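Long-range contacts in putative phosphinothricin acetyltransferase YwnH (Bacillus subtilis, PDB 1VHS), which probably transfers an acetyl group from acetyl-CoA to phosphinothricin, conferring resistance to the antibiotic bialaphos: residues K81-S86 against R116-F121; G142-I147 against L157-R162. All blocks are in the same frame, centred on the assembly; numbering follows the deposited sequence. Where two conformers were deposited one is given.

Interaction 1 of 2, residues K81-S86 against R116-F121; sequences KTAEVS and RSLMAF
Strands 82-86 and 117-121 form a parallel pair with axes 40° apart, and the pairing opens at Lys81 O, which takes two N-H groups at once: Arg116 N at 2.7 Å on a lone pair, and Ser117 N in the carbonyl plane. Then the bonds alternate, Ala83 N to Ser117 O, Met119 N to Ala83 O and Val85 N to Met119 O, each nearly along its C=O axis. Where the strands begin to separate, a water bridges Val85 O and Phe121 N, consistent with the splayed central strands where GNAT enzymes bind acetyl-CoA. The two strands flank a beta-alpha-beta crossover through helix 98-109, and residues 87-89, continuing the first strand, are predicted to bind that cofactor. Followed outward, Arg116 has its CB 3.8 Å from Lys81 CB; CG stands anti to the backbone N, and the bend at chi3 (56°) brings the head back to Lys81. NE gives its hydrogen to a water at the guanidinium edge, in its plane, that also bonds Thr82 OG1 and Ser117 OG. Lys81 CE lies over one guanidinium face, displaced toward its rim, 3.2 Å from NH1; NH2 is farther from CE, 4.1 Å. The like charges, Lys81 NZ and Arg116 NH1, stay 4.4 Å apart. On the Thr82 and Glu84 face, Thr82 CG2 presses tightly on CE of selenomethionine Met119 at 3.3 Å. On the other, Val85 packs nearly at right angles on Leu118.

Interaction 2 of 2, residues G142-I147 against L157-R162; sequences GLFPGI and LKILGR
A beta hairpin formed by strands 139-150 and 153-163 holds this contact, at the end of the sheet where 139-150 is the outermost strand of the chain. Gly142 and Ile159 form one hydrogen-bonded pair, Phe144 and Leu157 the next. In the first, Ile159 N reaches Gly142 O at 2.9 Å from above the carbonyl plane, while the return bond from Gly142 N to Ile159 O is longer, 3.2 Å, and more bent (142° at the hydrogen). The second is straighter: Phe144 N points almost directly at Leu157 O, 2.8 Å away, and Leu157 N gives back to Phe144 O, 3.0 Å, from above that carbonyl plane. Between them Leu143 and Lys158 make a non-hydrogen-bonded pair, and Leu143 CD1 rests against Lys158 CE at 3.9 Å. The extended lysine chain carries NZ to a salt bridge with Glu140. On the opposite face from Leu143 and Lys158, Phe144 CE2 meets Ile159 CG1 at 4.0 Å, the side chains crossing obliquely. Past the corner at Gly146, Ile147 turns its CD1 back to Leu157 CB, 4.1 Å away. This is the antiparallel C-terminal hairpin of the GNAT fold, its last strand inserted between strand 117-123 and edge strand 139-150.

In the fold
Both segments of interaction 1 precede those of interaction 2 in the sequence, and their centres are about 13 Å apart in one mixed sheet. Strand 117-123 sits between 82-89 and 153-163, so the order 82-89, 117-123, 153-163, 139-150 carries the sheet from the parallel pair of interaction 1 to the antiparallel hairpin of interaction 2. Backbone bonds are probable at the shared border, from Ala120 N to Leu160 O and from Leu118 N to Arg162 O, and Phe121 packs on both Leu157 and Ile159. Helix 127-135 lies between the two contacts in sequence and touches Lys158 and Leu160. The last hairpin is thus joined directly to the crossover whose first strand runs into the predicted acetyl-CoA site.

Interaction 1 of 2, residues K81-S86 against R116-F121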
ATOM      1  N   LYS A  81       5.151  -9.485 -14.511  1.00 19.31           N
ATOM      2  CA  LYS A  81       4.720 -10.337 -13.411  1.00 19.71           C
ATOM      3  C   LYS A  81       5.199  -9.846 -12.055  1.00 17.04           C
ATOM      4  O   LYS A  81       5.081 -10.550 -11.054  1.00 17.37           O
ATOM      5  CB  LYS A  81       5.200 -11.770 -13.640  1.00 22.63           C
ATOM      6  CG  LYS A  81       4.353 -12.537 -14.644  1.00 34.62           C
ATOM      7  CD  LYS A  81       4.950 -13.893 -14.972  1.00 40.10           C
ATOM      8  CE  LYS A  81       6.091 -13.751 -15.958  1.00 46.91           C
ATOM      9  NZ  LYS A  81       5.621 -13.148 -17.240  1.00 49.40           N
ATOM     10  N   THR A  82       5.732  -8.633 -12.029  1.00 16.46           N
ATOM     11  CA  THR A  82       6.234  -8.051 -10.792  1.00 16.12           C
ATOM     12  C   THR A  82       5.426  -6.805 -10.465  1.00 16.50           C
ATOM     13  O   THR A  82       5.253  -5.920 -11.305  1.00 16.53           O
ATOM     14  CB  THR A  82       7.739  -7.706 -10.926  1.00 16.78           C
ATOM     15  OG1 THR A  82       8.477  -8.914 -11.156  1.00 18.01           O
ATOM     16  CG2 THR A  82       8.257  -7.043  -9.661  1.00 19.85           C
ATOM     17  N   ALA A  83       4.918  -6.739  -9.243  1.00 13.42           N
ATOM     18  CA  ALA A  83       4.122  -5.599  -8.830  1.00 14.22           C
ATOM     19  C   ALA A  83       4.407  -5.159  -7.412  1.00 17.41           C
ATOM     20  O   ALA A  83       5.020  -5.877  -6.627  1.00 16.58           O
ATOM     21  CB  ALA A  83       2.627  -5.927  -8.973  1.00 13.78           C
ATOM     22  N   GLU A  84       3.944  -3.960  -7.091  1.00 16.54           N
ATOM     23  CA  GLU A  84       4.104  -3.417  -5.762  1.00 16.31           C
ATOM     24  C   GLU A  84       2.737  -3.429  -5.100  1.00 15.56           C
ATOM     25  O   GLU A  84       1.718  -3.262  -5.771  1.00 19.14           O
ATOM     26  CB  GLU A  84       4.616  -1.977  -5.835  1.00 20.16           C
ATOM     27  CG  GLU A  84       6.030  -1.853  -6.379  0.65 28.11           C
ATOM     28  CD  GLU A  84       6.285  -0.521  -7.056  0.65 31.42           C
ATOM     29  OE1 GLU A  84       5.881   0.524  -6.501  0.65 36.57           O
ATOM     30  OE2 GLU A  84       6.901  -0.521  -8.143  0.65 34.33           O
ATOM     31  N   VAL A  85       2.710  -3.673  -3.799  1.00 12.79           N
ATOM     32  CA  VAL A  85       1.454  -3.630  -3.068  1.00 15.38           C
ATOM     33  C   VAL A  85       1.598  -2.544  -2.007  1.00 17.36           C
ATOM     34  O   VAL A  85       2.602  -2.493  -1.288  1.00 14.60           O
ATOM     35  CB  VAL A  85       1.100  -4.982  -2.395  1.00 17.58           C
ATOM     36  CG1 VAL A  85       2.183  -5.398  -1.400  1.00 18.36           C
ATOM     37  CG2 VAL A  85      -0.254  -4.855  -1.688  1.00 19.53           C
ATOM     38  N   SER A  86       0.610  -1.654  -1.946  1.00 14.48           N
ATOM     39  CA  SER A  86       0.601  -0.561  -0.981  1.00 16.96           C
ATOM     40  C   SER A  86      -0.688  -0.654  -0.171  1.00 18.58           C
ATOM     41  O   SER A  86      -1.769  -0.818  -0.732  1.00 18.82           O
ATOM     42  CB  SER A  86       0.669   0.791  -1.707  1.00 16.74           C
ATOM     43  OG  SER A  86      -0.457   0.978  -2.540  0.33 21.58           O
ATOM     44  N   ARG A 116       3.703 -12.607  -9.951  1.00 19.32           N
ATOM     45  CA  ARG A 116       4.634 -13.629  -9.478  1.00 21.42           C
ATOM     46  C   ARG A 116       5.505 -13.106  -8.339  1.00 19.28           C
ATOM     47  O   ARG A 116       5.780 -13.822  -7.375  1.00 17.92           O
ATOM     48  CB  ARG A 116       5.530 -14.107 -10.623  1.00 23.85           C
ATOM     49  CG  ARG A 116       6.635 -15.056 -10.181  1.00 30.80           C
ATOM     50  CD  ARG A 116       7.297 -15.741 -11.366  1.00 35.22           C
ATOM     51  NE  ARG A 116       7.833 -14.788 -12.335  1.00 38.17           N
ATOM     52  CZ  ARG A 116       8.347 -15.137 -13.511  1.00 42.35           C
ATOM     53  NH1 ARG A 116       8.813 -14.210 -14.338  1.00 45.26           N
ATOM     54  NH2 ARG A 116       8.391 -16.416 -13.862  1.00 44.99           N
ATOM     55  N   SER A 117       5.941 -11.858  -8.452  1.00 15.92           N
ATOM     56  CA  SER A 117       6.780 -11.240  -7.421  1.00 18.08           C
ATOM     57  C   SER A 117       6.083  -9.991  -6.916  1.00 15.83           C
ATOM     58  O   SER A 117       5.756  -9.095  -7.691  1.00 16.54           O
ATOM     59  CB  SER A 117       8.158 -10.867  -7.993  1.00 16.01           C
ATOM     60  OG  SER A 117       8.806 -12.011  -8.536  1.00 20.76           O
ATOM     61  N   LEU A 118       5.853  -9.936  -5.613  1.00 13.22           N
ATOM     62  CA  LEU A 118       5.176  -8.797  -5.015  1.00 16.52           C
ATOM     63  C   LEU A 118       6.134  -8.090  -4.064  1.00 14.87           C
ATOM     64  O   LEU A 118       6.750  -8.725  -3.226  1.00 14.47           O
ATOM     65  CB  LEU A 118       3.931  -9.287  -4.268  1.00 16.71           C
ATOM     66  CG  LEU A 118       2.914  -8.256  -3.789  1.00 20.71           C
ATOM     67  CD1 LEU A 118       2.397  -7.459  -4.979  1.00 22.82           C
ATOM     68  CD2 LEU A 118       1.763  -8.970  -3.072  1.00 21.88           C
HETATM   69  N   MSE A 119       6.268  -6.777  -4.212  1.00 11.95           N
HETATM   70  CA  MSE A 119       7.156  -5.997  -3.358  1.00 11.75           C
HETATM   71  C   MSE A 119       6.404  -4.926  -2.569  1.00 16.96           C
HETATM   72  O   MSE A 119       5.361  -4.431  -3.002  1.00 16.44           O
HETATM   73  CB  MSE A 119       8.242  -5.317  -4.204  1.00 15.85           C
HETATM   74  CG  MSE A 119       9.304  -6.264  -4.732  1.00 21.96           C
HETATM   75 SE   MSE A 119      10.642  -5.313  -5.784  1.00 39.46          SE
HETATM   76  CE  MSE A 119       9.616  -5.130  -7.339  1.00 16.79           C
ATOM     77  N   ALA A 120       6.954  -4.574  -1.411  1.00 13.09           N
ATOM     78  CA  ALA A 120       6.375  -3.557  -0.547  1.00 12.90           C
ATOM     79  C   ALA A 120       7.472  -2.585  -0.136  1.00 14.28           C
ATOM     80  O   ALA A 120       8.570  -3.003   0.225  1.00 15.04           O
ATOM     81  CB  ALA A 120       5.761  -4.209   0.703  1.00 13.21           C
ATOM     82  N   PHE A 121       7.173  -1.292  -0.202  1.00 13.13           N
ATOM     83  CA  PHE A 121       8.132  -0.248   0.164  1.00 16.28           C
ATOM     84  C   PHE A 121       7.742   0.279   1.534  1.00 16.77           C
ATOM     85  O   PHE A 121       6.712   0.940   1.690  1.00 18.55           O
ATOM     86  CB  PHE A 121       8.100   0.882  -0.874  1.00 22.44           C
ATOM     87  CG  PHE A 121       8.643   0.483  -2.219  1.00 28.55           C
ATOM     88  CD1 PHE A 121       8.119  -0.608  -2.905  1.00 33.30           C
ATOM     89  CD2 PHE A 121       9.692   1.194  -2.798  1.00 39.18           C
ATOM     90  CE1 PHE A 121       8.628  -0.988  -4.146  1.00 35.19           C
ATOM     91  CE2 PHE A 121      10.211   0.823  -4.042  1.00 39.59           C
ATOM     92  CZ  PHE A 121       9.675  -0.272  -4.716  1.00 37.99           C
TER
HETATM   93  O   HOH W   1       8.328 -11.972 -11.198  1.00 30.11           O
HETATM   94  O   HOH W   2       4.629  -0.517  -1.110  1.00 21.98           O

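Interaction 2 of 2, residues G142-I147 against L157-R162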
ATOM      1  N   GLY A 142      16.081  -5.109  -0.061  1.00 14.93           N
ATOM      2  CA  GLY A 142      16.914  -3.927  -0.179  1.00 15.60           C
ATOM      3  C   GLY A 142      16.702  -2.899   0.906  1.00 16.20           C
ATOM      4  O   GLY A 142      15.689  -2.900   1.611  1.00 14.60           O
ATOM      5  N   LEU A 143      17.688  -2.025   1.043  1.00 13.89           N
ATOM      6  CA  LEU A 143      17.645  -0.940   2.003  1.00 14.70           C
ATOM      7  C   LEU A 143      18.339   0.227   1.322  1.00 14.13           C
ATOM      8  O   LEU A 143      19.525   0.149   0.987  1.00 14.11           O
ATOM      9  CB  LEU A 143      18.380  -1.320   3.293  1.00 16.11           C
ATOM     10  CG  LEU A 143      18.176  -0.408   4.510  1.00 21.29           C
ATOM     11  CD1 LEU A 143      18.740  -1.088   5.752  1.00 25.97           C
ATOM     12  CD2 LEU A 143      18.846   0.937   4.287  1.00 23.56           C
ATOM     13  N   PHE A 144      17.583   1.289   1.079  1.00 15.97           N
ATOM     14  CA  PHE A 144      18.120   2.486   0.439  1.00 15.60           C
ATOM     15  C   PHE A 144      18.262   3.475   1.592  1.00 15.85           C
ATOM     16  O   PHE A 144      17.285   4.070   2.044  1.00 13.84           O
ATOM     17  CB  PHE A 144      17.151   3.003  -0.633  1.00 15.55           C
ATOM     18  CG  PHE A 144      16.815   1.982  -1.708  1.00 14.11           C
ATOM     19  CD1 PHE A 144      17.657   0.899  -1.957  1.00 16.23           C
ATOM     20  CD2 PHE A 144      15.678   2.133  -2.491  1.00 16.68           C
ATOM     21  CE1 PHE A 144      17.370  -0.017  -2.970  1.00 16.77           C
ATOM     22  CE2 PHE A 144      15.380   1.221  -3.515  1.00 17.09           C
ATOM     23  CZ  PHE A 144      16.230   0.145  -3.749  1.00 19.72           C
ATOM     24  N   PRO A 145      19.498   3.654   2.085  1.00 15.51           N
ATOM     25  CA  PRO A 145      19.802   4.547   3.204  1.00 15.89           C
ATOM     26  C   PRO A 145      19.588   6.042   3.027  1.00 16.17           C
ATOM     27  O   PRO A 145      20.099   6.655   2.092  1.00 18.48           O
ATOM     28  CB  PRO A 145      21.250   4.193   3.539  1.00 21.99           C
ATOM     29  CG  PRO A 145      21.835   3.882   2.206  1.00 17.91           C
ATOM     30  CD  PRO A 145      20.734   3.080   1.514  1.00 17.60           C
ATOM     31  N   GLY A 146      18.814   6.607   3.949  1.00 17.63           N
ATOM     32  CA  GLY A 146      18.519   8.033   3.953  1.00 16.78           C
ATOM     33  C   GLY A 146      18.093   8.700   2.658  1.00 19.42           C
ATOM     34  O   GLY A 146      18.370   9.886   2.471  1.00 18.40           O
ATOM     35  N   ILE A 147      17.409   7.982   1.770  1.00 18.76           N
ATOM     36  CA  ILE A 147      16.989   8.579   0.508  1.00 18.45           C
ATOM     37  C   ILE A 147      15.715   9.411   0.639  1.00 20.12           C
ATOM     38  O   ILE A 147      15.326  10.126  -0.285  1.00 20.00           O
ATOM     39  CB  ILE A 147      16.780   7.514  -0.596  1.00 18.93           C
ATOM     40  CG1 ILE A 147      15.611   6.594  -0.235  1.00 15.82           C
ATOM     41  CG2 ILE A 147      18.063   6.721  -0.797  1.00 17.02           C
ATOM     42  CD1 ILE A 147      15.118   5.769  -1.414  1.00 11.82           C
ATOM     43  N   LEU A 157      14.591   3.573   3.319  1.00 14.33           N
ATOM     44  CA  LEU A 157      13.467   2.895   2.691  1.00 15.69           C
ATOM     45  C   LEU A 157      13.862   1.434   2.524  1.00 15.02           C
ATOM     46  O   LEU A 157      14.882   1.126   1.905  1.00 15.63           O
ATOM     47  CB  LEU A 157      13.155   3.486   1.314  1.00 17.11           C
ATOM     48  CG  LEU A 157      11.952   2.822   0.629  1.00 15.80           C
ATOM     49  CD1 LEU A 157      10.671   3.158   1.409  1.00 18.54           C
ATOM     50  CD2 LEU A 157      11.846   3.308  -0.813  1.00 20.47           C
ATOM     51  N   LYS A 158      13.081   0.533   3.108  1.00 15.03           N
ATOM     52  CA  LYS A 158      13.355  -0.882   2.956  1.00 14.58           C
ATOM     53  C   LYS A 158      12.414  -1.450   1.909  1.00 14.19           C
ATOM     54  O   LYS A 158      11.254  -1.033   1.805  1.00 17.45           O
ATOM     55  CB  LYS A 158      13.154  -1.638   4.274  1.00 17.83           C
ATOM     56  CG  LYS A 158      14.349  -1.575   5.201  1.00 22.77           C
ATOM     57  CD  LYS A 158      14.203  -2.549   6.364  1.00 24.65           C
ATOM     58  CE  LYS A 158      15.474  -2.574   7.198  1.00 27.52           C
ATOM     59  NZ  LYS A 158      15.468  -3.709   8.162  1.00 30.35           N
ATOM     60  N   ILE A 159      12.919  -2.382   1.116  1.00 14.97           N
ATOM     61  CA  ILE A 159      12.099  -3.025   0.102  1.00 13.15           C
ATOM     62  C   ILE A 159      11.973  -4.483   0.514  1.00 14.39           C
ATOM     63  O   ILE A 159      12.982  -5.169   0.691  1.00 13.14           O
ATOM     64  CB  ILE A 159      12.749  -2.986  -1.301  1.00 11.41           C
ATOM     65  CG1 ILE A 159      13.076  -1.543  -1.689  1.00 16.87           C
ATOM     66  CG2 ILE A 159      11.794  -3.596  -2.333  1.00 13.66           C
ATOM     67  CD1 ILE A 159      11.955  -0.575  -1.455  0.65 22.61           C
ATOM     68  N   LEU A 160      10.739  -4.940   0.701  1.00 11.60           N
ATOM     69  CA  LEU A 160      10.497  -6.327   1.073  1.00 14.21           C
ATOM     70  C   LEU A 160       9.849  -6.999  -0.117  1.00 13.39           C
ATOM     71  O   LEU A 160       9.034  -6.395  -0.823  1.00 14.87           O
ATOM     72  CB  LEU A 160       9.570  -6.409   2.290  1.00 13.98           C
ATOM     73  CG  LEU A 160      10.224  -6.317   3.672  1.00 19.72           C
ATOM     74  CD1 LEU A 160      11.052  -5.062   3.802  1.00 19.33           C
ATOM     75  CD2 LEU A 160       9.128  -6.355   4.730  1.00 21.49           C
ATOM     76  N   GLY A 161      10.215  -8.247  -0.360  1.00 10.69           N
ATOM     77  CA  GLY A 161       9.633  -8.926  -1.490  1.00 11.43           C
ATOM     78  C   GLY A 161       9.256 -10.356  -1.206  1.00 14.97           C
ATOM     79  O   GLY A 161       9.741 -10.970  -0.262  1.00 12.76           O
ATOM     80  N   ARG A 162       8.365 -10.878  -2.034  1.00 14.31           N
ATOM     81  CA  ARG A 162       7.941 -12.256  -1.899  1.00 17.22           C
ATOM     82  C   ARG A 162       7.560 -12.811  -3.248  1.00 15.67           C
ATOM     83  O   ARG A 162       6.829 -12.169  -4.003  1.00 17.82           O
ATOM     84  CB  ARG A 162       6.741 -12.387  -0.967  1.00 19.19           C
ATOM     85  CG  ARG A 162       6.183 -13.808  -1.031  1.00 22.02           C
ATOM     86  CD  ARG A 162       5.086 -14.070  -0.060  1.00 23.75           C
ATOM     87  NE  ARG A 162       4.437 -15.339  -0.385  1.00 22.30           N
ATOM     88  CZ  ARG A 162       3.266 -15.714   0.111  1.00 21.34           C
ATOM     89  NH1 ARG A 162       2.734 -16.877  -0.245  1.00 19.93           N
ATOM     90  NH2 ARG A 162       2.636 -14.922   0.965  1.00 17.38           N
TER